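Local coordinates for protein glycosyl hydrolase (Rhizobium leguminosarum bv. trifolii, PDB 5NDX) that probably hydrolyses O-glycosidic bonds of iduronic acid residues, as a family 39 glycosidase orthologous to human alpha-L-iduronidase, at residues A[269-280]-A[316-324]; A[283-293]-A[411-419]. The protein carries 2 engineered substitutions. All coordinates share one frame; numbering follows the deposited sequence. Where two conformers were deposited one is given.

Interaction 1 (A[269-280]-A[316-324]); sequences QLGWSDHHSWHG and FIGGWSQRT. With 8U8 ((2~{R},3~{S},4~{S},5~{R},6~{S})-6-(4-methyl-2-oxidanylidene-chromen-7-yl)oxy-3,4,5-tris(oxidanyl)oxane-2-carboxylic acid), chain M.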
# COMPACT_ATOMS: atom_id res chain seq x y z
N GLN A 269 -3.38 4.62 -14.02
CA GLN A 269 -4.05 5.70 -14.75
C GLN A 269 -4.30 6.91 -13.87
O GLN A 269 -4.79 6.79 -12.72
CB GLN A 269 -5.36 5.21 -15.37
CG GLN A 269 -6.04 6.24 -16.28
CD GLN A 269 -7.18 5.69 -17.14
OE1 GLN A 269 -7.72 4.61 -16.88
NE2 GLN A 269 -7.55 6.45 -18.17
N LEU A 270 -3.98 8.08 -14.41
CA LEU A 270 -4.35 9.37 -13.80
C LEU A 270 -5.85 9.49 -13.54
O LEU A 270 -6.66 8.88 -14.24
CB LEU A 270 -3.87 10.57 -14.65
CG LEU A 270 -2.37 10.81 -14.52
CD1 LEU A 270 -1.65 11.05 -15.87
CD2 LEU A 270 -2.07 11.93 -13.49
N GLY A 271 -6.20 10.27 -12.52
CA GLY A 271 -7.64 10.61 -12.24
C GLY A 271 -8.41 9.55 -11.43
O GLY A 271 -9.22 8.80 -11.97
N TRP A 272 -8.16 9.52 -10.12
CA TRP A 272 -8.67 8.47 -9.24
C TRP A 272 -10.17 8.31 -9.26
O TRP A 272 -10.71 7.20 -9.05
CB TRP A 272 -8.24 8.74 -7.78
CG TRP A 272 -9.00 9.80 -7.05
CD1 TRP A 272 -8.66 11.12 -6.93
CD2 TRP A 272 -10.22 9.65 -6.32
NE1 TRP A 272 -9.59 11.78 -6.17
CE2 TRP A 272 -10.56 10.91 -5.79
CE3 TRP A 272 -11.07 8.57 -6.08
CZ2 TRP A 272 -11.69 11.11 -5.03
CZ3 TRP A 272 -12.20 8.77 -5.32
CH2 TRP A 272 -12.52 10.03 -4.81
N SER A 273 -10.86 9.44 -9.41
CA SER A 273 -12.31 9.44 -9.29
C SER A 273 -13.07 9.12 -10.60
O SER A 273 -14.29 8.95 -10.57
CB SER A 273 -12.81 10.77 -8.72
OG SER A 273 -12.61 11.80 -9.69
N ASP A 274 -12.39 9.01 -11.72
CA ASP A 274 -13.05 8.52 -12.94
C ASP A 274 -13.41 7.04 -12.76
O ASP A 274 -12.80 6.37 -11.92
CB ASP A 274 -12.11 8.67 -14.13
CG ASP A 274 -11.90 10.12 -14.52
OD1 ASP A 274 -12.88 10.87 -14.38
OD2 ASP A 274 -10.80 10.48 -14.97
N HIS A 275 -14.42 6.55 -13.48
CA HIS A 275 -14.87 5.18 -13.34
C HIS A 275 -14.14 4.26 -14.34
O HIS A 275 -14.27 4.42 -15.55
CB HIS A 275 -16.37 5.09 -13.48
CG HIS A 275 -17.07 5.88 -12.45
ND1 HIS A 275 -17.22 5.44 -11.16
CD2 HIS A 275 -17.57 7.14 -12.48
CE1 HIS A 275 -17.85 6.35 -10.46
NE2 HIS A 275 -18.08 7.39 -11.24
N HIS A 276 -13.25 3.43 -13.79
CA HIS A 276 -12.55 2.42 -14.55
C HIS A 276 -12.67 1.15 -13.70
O HIS A 276 -11.99 1.01 -12.66
CB HIS A 276 -11.10 2.80 -14.75
CG HIS A 276 -10.89 4.12 -15.43
ND1 HIS A 276 -11.18 4.31 -16.77
CD2 HIS A 276 -10.40 5.29 -14.97
CE1 HIS A 276 -10.87 5.55 -17.10
NE2 HIS A 276 -10.41 6.17 -16.03
N SER A 277 -13.55 0.26 -14.14
CA SER A 277 -13.99 -0.90 -13.39
C SER A 277 -12.92 -1.96 -13.05
O SER A 277 -13.05 -2.69 -12.07
CB SER A 277 -15.17 -1.55 -14.09
OG SER A 277 -16.32 -0.74 -13.89
N TRP A 278 -11.87 -1.98 -13.83
CA TRP A 278 -10.75 -2.81 -13.56
C TRP A 278 -10.07 -2.55 -12.19
O TRP A 278 -9.38 -3.43 -11.70
CB TRP A 278 -9.70 -2.73 -14.67
CG TRP A 278 -9.25 -1.42 -15.13
CD1 TRP A 278 -9.69 -0.76 -16.27
CD2 TRP A 278 -8.21 -0.61 -14.57
NE1 TRP A 278 -9.03 0.43 -16.39
CE2 TRP A 278 -8.11 0.55 -15.38
CE3 TRP A 278 -7.39 -0.71 -13.43
CZ2 TRP A 278 -7.19 1.55 -15.12
CZ3 TRP A 278 -6.46 0.24 -13.20
CH2 TRP A 278 -6.36 1.37 -14.04
N HIS A 279 -10.30 -1.39 -11.59
CA HIS A 279 -9.83 -1.15 -10.22
C HIS A 279 -10.45 -2.11 -9.21
O HIS A 279 -9.88 -2.34 -8.13
CB HIS A 279 -10.09 0.27 -9.79
CG HIS A 279 -9.16 1.27 -10.40
ND1 HIS A 279 -9.58 2.21 -11.31
CD2 HIS A 279 -7.84 1.50 -10.23
CE1 HIS A 279 -8.58 2.98 -11.67
NE2 HIS A 279 -7.50 2.55 -11.06
N GLY A 280 -11.60 -2.67 -9.53
CA GLY A 280 -12.28 -3.61 -8.63
C GLY A 280 -11.99 -5.06 -8.89
O GLY A 280 -12.56 -5.95 -8.24
N PHE A 316 -7.83 6.72 -1.50
CA PHE A 316 -9.00 7.59 -1.63
C PHE A 316 -10.20 6.75 -1.27
O PHE A 316 -10.14 5.49 -1.31
CB PHE A 316 -9.18 8.14 -3.05
CG PHE A 316 -8.12 9.11 -3.45
CD1 PHE A 316 -8.26 10.45 -3.16
CD2 PHE A 316 -6.95 8.68 -4.11
CE1 PHE A 316 -7.26 11.35 -3.51
CE2 PHE A 316 -5.96 9.59 -4.47
CZ PHE A 316 -6.11 10.93 -4.16
N ILE A 317 -11.27 7.43 -0.84
CA ILE A 317 -12.54 6.77 -0.48
C ILE A 317 -13.50 6.87 -1.66
O ILE A 317 -13.66 7.93 -2.16
CB ILE A 317 -13.18 7.44 0.77
CG1 ILE A 317 -12.22 7.36 1.94
CG2 ILE A 317 -14.49 6.76 1.11
CD1 ILE A 317 -12.76 7.89 3.24
N GLY A 318 -14.11 5.76 -2.08
CA GLY A 318 -15.03 5.75 -3.21
C GLY A 318 -15.49 4.36 -3.59
O GLY A 318 -15.45 3.43 -2.78
N GLY A 319 -15.97 4.23 -4.82
CA GLY A 319 -16.67 3.03 -5.27
C GLY A 319 -15.79 1.98 -5.93
O GLY A 319 -14.55 2.10 -6.01
N TRP A 320 -16.45 0.95 -6.41
CA TRP A 320 -15.77 -0.20 -7.05
C TRP A 320 -14.86 0.17 -8.21
O TRP A 320 -13.77 -0.43 -8.38
CB TRP A 320 -16.81 -1.19 -7.53
CG TRP A 320 -17.56 -1.96 -6.47
CD1 TRP A 320 -18.85 -1.76 -6.07
CD2 TRP A 320 -17.09 -3.09 -5.74
NE1 TRP A 320 -19.19 -2.68 -5.11
CE2 TRP A 320 -18.13 -3.51 -4.90
CE3 TRP A 320 -15.87 -3.75 -5.68
CZ2 TRP A 320 -18.01 -4.60 -4.03
CZ3 TRP A 320 -15.75 -4.84 -4.82
CH2 TRP A 320 -16.83 -5.25 -4.02
N SER A 321 -15.26 1.19 -8.97
CA SER A 321 -14.64 1.58 -10.22
C SER A 321 -13.71 2.74 -10.05
O SER A 321 -13.09 3.18 -11.01
CB SER A 321 -15.74 2.06 -11.23
OG SER A 321 -16.40 0.91 -11.62
N GLN A 322 -13.55 3.23 -8.85
CA GLN A 322 -12.56 4.28 -8.62
C GLN A 322 -11.24 3.71 -8.12
O GLN A 322 -11.21 2.54 -7.76
CB GLN A 322 -13.20 5.29 -7.68
CG GLN A 322 -14.37 5.98 -8.38
CD GLN A 322 -15.14 6.91 -7.47
OE1 GLN A 322 -15.41 6.60 -6.31
NE2 GLN A 322 -15.44 8.07 -7.96
N ARG A 323 -10.16 4.50 -8.14
CA ARG A 323 -8.85 4.02 -7.70
C ARG A 323 -8.75 4.11 -6.19
O ARG A 323 -8.21 5.08 -5.59
CB ARG A 323 -7.74 4.81 -8.32
CG ARG A 323 -6.31 4.32 -8.00
CD ARG A 323 -5.35 5.09 -8.95
NE ARG A 323 -5.04 6.22 -8.31
CZ ARG A 323 -4.84 7.44 -8.77
NH1 ARG A 323 -4.76 7.84 -10.03
NH2 ARG A 323 -4.63 8.28 -7.80
N THR A 324 -9.37 3.12 -5.60
CA THR A 324 -9.57 3.04 -4.15
C THR A 324 -9.34 1.59 -3.76
O THR A 324 -9.61 0.65 -4.55
CB THR A 324 -10.99 3.49 -3.72
OG1 THR A 324 -11.96 2.56 -4.16
CG2 THR A 324 -11.34 4.86 -4.33
C15 8U8 M . -3.60 19.05 -13.19
C13 8U8 M . -2.56 18.12 -13.44
C14 8U8 M . -1.71 18.35 -14.52
C16 8U8 M . -0.65 17.47 -14.78
O9 8U8 M . 0.04 17.72 -15.77
O8 8U8 M . -0.42 16.37 -13.98
C11 8U8 M . -1.16 16.18 -12.84
C10 8U8 M . -0.82 15.14 -11.98
C12 8U8 M . -2.25 17.05 -12.56
C7 8U8 M . -2.96 16.84 -11.36
C8 8U8 M . -2.61 15.80 -10.50
C9 8U8 M . -1.55 14.93 -10.81
O2 8U8 M . -1.15 13.90 -9.97
C5 8U8 M . -2.03 13.22 -9.00
O1 8U8 M . -3.25 12.86 -9.66
C1 8U8 M . -4.34 12.53 -8.89
C6 8U8 M . -4.91 11.46 -9.62
O7 8U8 M . -6.11 11.28 -9.48
O6 8U8 M . -4.14 10.80 -10.30
C2 8U8 M . -4.05 11.94 -7.47
O5 8U8 M . -3.63 10.57 -7.61
C3 8U8 M . -3.00 12.81 -6.63
O4 8U8 M . -3.64 13.39 -5.55
C4 8U8 M . -2.31 13.89 -7.52
O3 8U8 M . -1.13 14.41 -6.78
O HOH W 1 -8.51 -1.65 -5.71
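The indole of W272 lies almost flat on the phenyl ring of F316, a face-to-face stack in which the five-membered ring centroid is 3.7 Å from that of F316 and the planes differ by 6°. S273 CB lies over the centre of the opposite indole face. O7 of the bound uronide 8U8 comes to the indole edge and its O4 to the edge of F316, so the stacked pair walls the sugar site of this TIM barrel, built here from the loops that follow the seventh and eighth strands. H279 is similarly sandwiched, with W278 on one face and R323 on the other, where R323 CB makes a CH-pi contact 3.8 Å from the ring centroid.

The guanidinium of R323 has W272 CB over one face. In its plane, NH1 donates to two acceptors: Q269 O at 2.9 Å and 8U8 O6 at 3.0 Å. A bend at chi3 (88°) turns this group out of an otherwise extended chain, and NH2 is hydrogen-bonded to D313 O and lies beside 8U8 O5. The backbone N atoms of G271 and W272 add to the grip on the carboxylate, W272 N meeting 8U8 O7 at 2.8 Å. Between the loops, R323 N donates nearly straight to W272 O (2.9 Å, 171°), while S321 O receives H276 N. The Q322 amide serves both its own turn, OE1 accepting from G319 N, and the neighbouring loop, NE2 donating to S273 O at 3.0 Å.

Interaction 2 (A[283-293]-A[411-419]); sequences YYAGIIARIIE and LIHSVDAIN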
# COMPACT_ATOMS: atom_id res chain seq x y z
N TYR A 283 -7.38 -7.52 -12.63
CA TYR A 283 -6.51 -6.77 -13.49
C TYR A 283 -5.64 -5.81 -12.72
O TYR A 283 -4.46 -5.67 -13.01
CB TYR A 283 -7.29 -6.00 -14.58
CG TYR A 283 -6.41 -5.06 -15.39
CD1 TYR A 283 -6.14 -3.78 -14.95
CD2 TYR A 283 -5.82 -5.48 -16.57
CE1 TYR A 283 -5.33 -2.92 -15.66
CE2 TYR A 283 -4.98 -4.64 -17.27
CZ TYR A 283 -4.76 -3.36 -16.82
OH TYR A 283 -3.95 -2.50 -17.50
N TYR A 284 -6.23 -5.13 -11.74
CA TYR A 284 -5.51 -4.15 -10.98
C TYR A 284 -4.45 -4.82 -10.07
O TYR A 284 -3.38 -4.29 -9.96
CB TYR A 284 -6.45 -3.32 -10.13
CG TYR A 284 -5.87 -2.08 -9.45
CD1 TYR A 284 -4.81 -1.33 -9.99
CD2 TYR A 284 -6.46 -1.60 -8.29
CE1 TYR A 284 -4.37 -0.17 -9.36
CE2 TYR A 284 -6.01 -0.47 -7.66
CZ TYR A 284 -4.95 0.26 -8.18
OH TYR A 284 -4.55 1.39 -7.50
N ALA A 285 -4.76 -5.97 -9.50
CA ALA A 285 -3.75 -6.68 -8.73
C ALA A 285 -2.59 -7.05 -9.61
O ALA A 285 -1.43 -6.91 -9.20
CB ALA A 285 -4.36 -7.93 -8.10
N GLY A 286 -2.90 -7.57 -10.81
CA GLY A 286 -1.87 -7.98 -11.76
C GLY A 286 -0.98 -6.83 -12.17
O GLY A 286 0.26 -6.93 -12.14
N ILE A 287 -1.61 -5.73 -12.51
CA ILE A 287 -0.90 -4.57 -13.01
C ILE A 287 -0.03 -3.89 -11.97
O ILE A 287 1.06 -3.42 -12.29
CB ILE A 287 -1.88 -3.57 -13.71
CG1 ILE A 287 -1.17 -2.87 -14.87
CG2 ILE A 287 -2.35 -2.49 -12.79
CD1 ILE A 287 -0.98 -3.79 -16.07
N ILE A 288 -0.48 -3.79 -10.72
CA ILE A 288 0.42 -3.31 -9.62
C ILE A 288 1.68 -4.19 -9.51
O ILE A 288 2.82 -3.69 -9.42
CB ILE A 288 -0.34 -3.33 -8.28
CG1 ILE A 288 -1.40 -2.19 -8.25
CG2 ILE A 288 0.59 -3.12 -7.08
CD1 ILE A 288 -2.46 -2.33 -7.17
N ALA A 289 1.48 -5.52 -9.53
CA ALA A 289 2.59 -6.41 -9.43
C ALA A 289 3.51 -6.32 -10.67
O ALA A 289 4.75 -6.38 -10.55
CB ALA A 289 2.13 -7.83 -9.16
N ARG A 290 2.91 -6.16 -11.84
CA ARG A 290 3.65 -6.03 -13.06
C ARG A 290 4.54 -4.79 -13.07
O ARG A 290 5.69 -4.86 -13.47
CB ARG A 290 2.70 -6.06 -14.26
CG ARG A 290 3.28 -5.57 -15.55
CD ARG A 290 2.35 -5.93 -16.67
NE ARG A 290 2.71 -5.32 -17.92
CZ ARG A 290 3.28 -5.90 -18.96
NH1 ARG A 290 3.62 -7.16 -18.99
NH2 ARG A 290 3.57 -5.16 -20.01
N ILE A 291 3.99 -3.66 -12.65
CA ILE A 291 4.76 -2.42 -12.49
C ILE A 291 5.96 -2.60 -11.51
O ILE A 291 7.12 -2.21 -11.79
CB ILE A 291 3.86 -1.31 -12.04
CG1 ILE A 291 2.98 -0.85 -13.22
CG2 ILE A 291 4.64 -0.11 -11.51
CD1 ILE A 291 1.78 -0.06 -12.78
N ILE A 292 5.68 -3.24 -10.39
CA ILE A 292 6.72 -3.57 -9.44
C ILE A 292 7.80 -4.44 -10.05
O ILE A 292 9.01 -4.14 -9.94
CB ILE A 292 6.12 -4.19 -8.16
CG1 ILE A 292 5.43 -3.06 -7.36
CG2 ILE A 292 7.19 -4.94 -7.37
CD1 ILE A 292 4.41 -3.51 -6.32
N GLU A 293 7.39 -5.52 -10.73
CA GLU A 293 8.38 -6.42 -11.27
C GLU A 293 9.26 -5.74 -12.35
O GLU A 293 10.47 -6.01 -12.43
CB GLU A 293 7.73 -7.69 -11.79
CG GLU A 293 8.71 -8.77 -12.23
CD GLU A 293 9.21 -8.65 -13.66
OE1 GLU A 293 8.62 -7.92 -14.49
OE2 GLU A 293 10.19 -9.38 -13.97
N LEU A 411 3.91 -15.03 -8.50
CA LEU A 411 3.78 -15.38 -9.94
C LEU A 411 2.68 -14.45 -10.53
O LEU A 411 1.50 -14.50 -10.12
CB LEU A 411 3.41 -16.82 -10.07
CG LEU A 411 3.44 -17.35 -11.50
CD1 LEU A 411 4.86 -17.31 -12.09
CD2 LEU A 411 2.90 -18.76 -11.51
N ILE A 412 3.08 -13.62 -11.49
CA ILE A 412 2.29 -12.51 -11.99
C ILE A 412 1.89 -12.83 -13.45
O ILE A 412 2.78 -13.14 -14.25
CB ILE A 412 3.15 -11.26 -11.98
CG1 ILE A 412 3.68 -10.96 -10.58
CG2 ILE A 412 2.41 -10.06 -12.55
CD1 ILE A 412 4.92 -10.09 -10.59
N HIS A 413 0.60 -12.83 -13.79
CA HIS A 413 0.20 -13.00 -15.21
C HIS A 413 -0.63 -11.79 -15.54
O HIS A 413 -1.76 -11.67 -15.07
CB HIS A 413 -0.52 -14.31 -15.35
CG HIS A 413 -0.67 -14.82 -16.75
ND1 HIS A 413 0.03 -14.35 -17.84
CD2 HIS A 413 -1.45 -15.82 -17.22
CE1 HIS A 413 -0.31 -15.03 -18.93
NE2 HIS A 413 -1.19 -15.94 -18.57
N SER A 414 -0.00 -10.84 -16.20
CA SER A 414 -0.57 -9.53 -16.40
C SER A 414 0.00 -8.93 -17.68
O SER A 414 1.23 -8.96 -17.91
CB SER A 414 -0.25 -8.63 -15.20
OG SER A 414 -0.56 -7.26 -15.42
N VAL A 415 -0.90 -8.40 -18.51
CA VAL A 415 -0.53 -7.54 -19.65
C VAL A 415 -1.24 -6.18 -19.52
O VAL A 415 -2.25 -6.04 -18.78
CB VAL A 415 -0.92 -8.17 -21.01
CG1 VAL A 415 -0.16 -9.50 -21.25
CG2 VAL A 415 -2.43 -8.44 -21.10
N ASP A 416 -0.74 -5.19 -20.25
CA ASP A 416 -1.30 -3.85 -20.22
C ASP A 416 -2.76 -3.84 -20.67
O ASP A 416 -3.59 -3.16 -20.07
CB ASP A 416 -0.45 -2.93 -21.10
CG ASP A 416 0.88 -2.58 -20.46
OD1 ASP A 416 1.15 -2.96 -19.30
OD2 ASP A 416 1.67 -1.89 -21.08
N ALA A 417 -3.07 -4.62 -21.70
CA ALA A 417 -4.45 -4.61 -22.22
C ALA A 417 -5.44 -5.18 -21.21
O ALA A 417 -5.27 -6.29 -20.64
CB ALA A 417 -4.55 -5.28 -23.59
N ILE A 418 -6.49 -4.42 -21.01
CA ILE A 418 -7.52 -4.69 -19.99
C ILE A 418 -8.46 -5.83 -20.39
O ILE A 418 -8.91 -6.60 -19.58
CB ILE A 418 -8.34 -3.41 -19.76
CG1 ILE A 418 -7.41 -2.36 -19.10
CG2 ILE A 418 -9.53 -3.65 -18.83
CD1 ILE A 418 -7.83 -0.95 -19.42
N ASN A 419 -8.73 -5.90 -21.67
CA ASN A 419 -9.72 -6.73 -22.33
C ASN A 419 -9.12 -8.07 -22.80
O ASN A 419 -9.63 -8.61 -23.78
CB ASN A 419 -10.17 -5.92 -23.59
CG ASN A 419 -8.97 -5.55 -24.48
OD1 ASN A 419 -8.55 -6.34 -25.28
ND2 ASN A 419 -8.38 -4.39 -24.26
O HOH W 2 -3.20 -7.33 -14.86
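The hydroxyl of Y283 donates to D416 O across 2.7 Å, while two helical turns further on R290 forms a salt bridge with the D416 carboxylate, NE lying 3.1 Å from OD1. These bonds tie the barrel helix 282-300, which follows the seventh strand of the TIM barrel, to the end of strand 407-413 of the mixed beta-sheet and the loop beyond it. The guanidinium and carboxylate stand almost perpendicular, at 88°, and NE approaches OD1 from above the carboxylate plane, so the pairing is not the flat two-pronged kind. T235 OG1 is hydrogen-bonded to both R290 NE and D416 OD1, so the bridge has a second partner at each of these atoms. NH1 adds a weak bond to S414 O.

The short helical and strand segments cross at 115°, with axes 7.9 Å apart. R290 reaches over this junction with its chain extended from CG to NE, starting anti to the backbone N (chi1 164°), and its CD passes 3.4 Å from S414 OG. Close approach is possible at G286, whose CA lies 5.1 Å from that of S414. A water joins S414 OG to Y283 O.

Farther out the contact is apolar. I412 lies against the helix, its CG1 3.8 Å from A289 CB and its CD1 reaching E293 CB. At the other end, I418 CG1 sits over one face of the Y283 ring, offset toward the rim, 3.6 Å from CZ.

From the N terminus the chain meets segment 269-280 after the seventh barrel strand, then runs almost at once into helix 282-300, which carries segment 283-293. It next forms the eighth strand, 307-310, and returns in 316-324 to close interaction 1 over 35 intervening residues. Interaction 2 closes a much longer loop of 117 residues, when strand 407-413 of the mixed sheet comes back to the helix. The two closures cross rather than nest, since the segments alternate. The first joins two loops at the sugar site, the second joins barrel to sheet. They touch each other where W278 NE1 meets I418 CD1 and R323 CG meets Y284 OH, each at 3.5 Å.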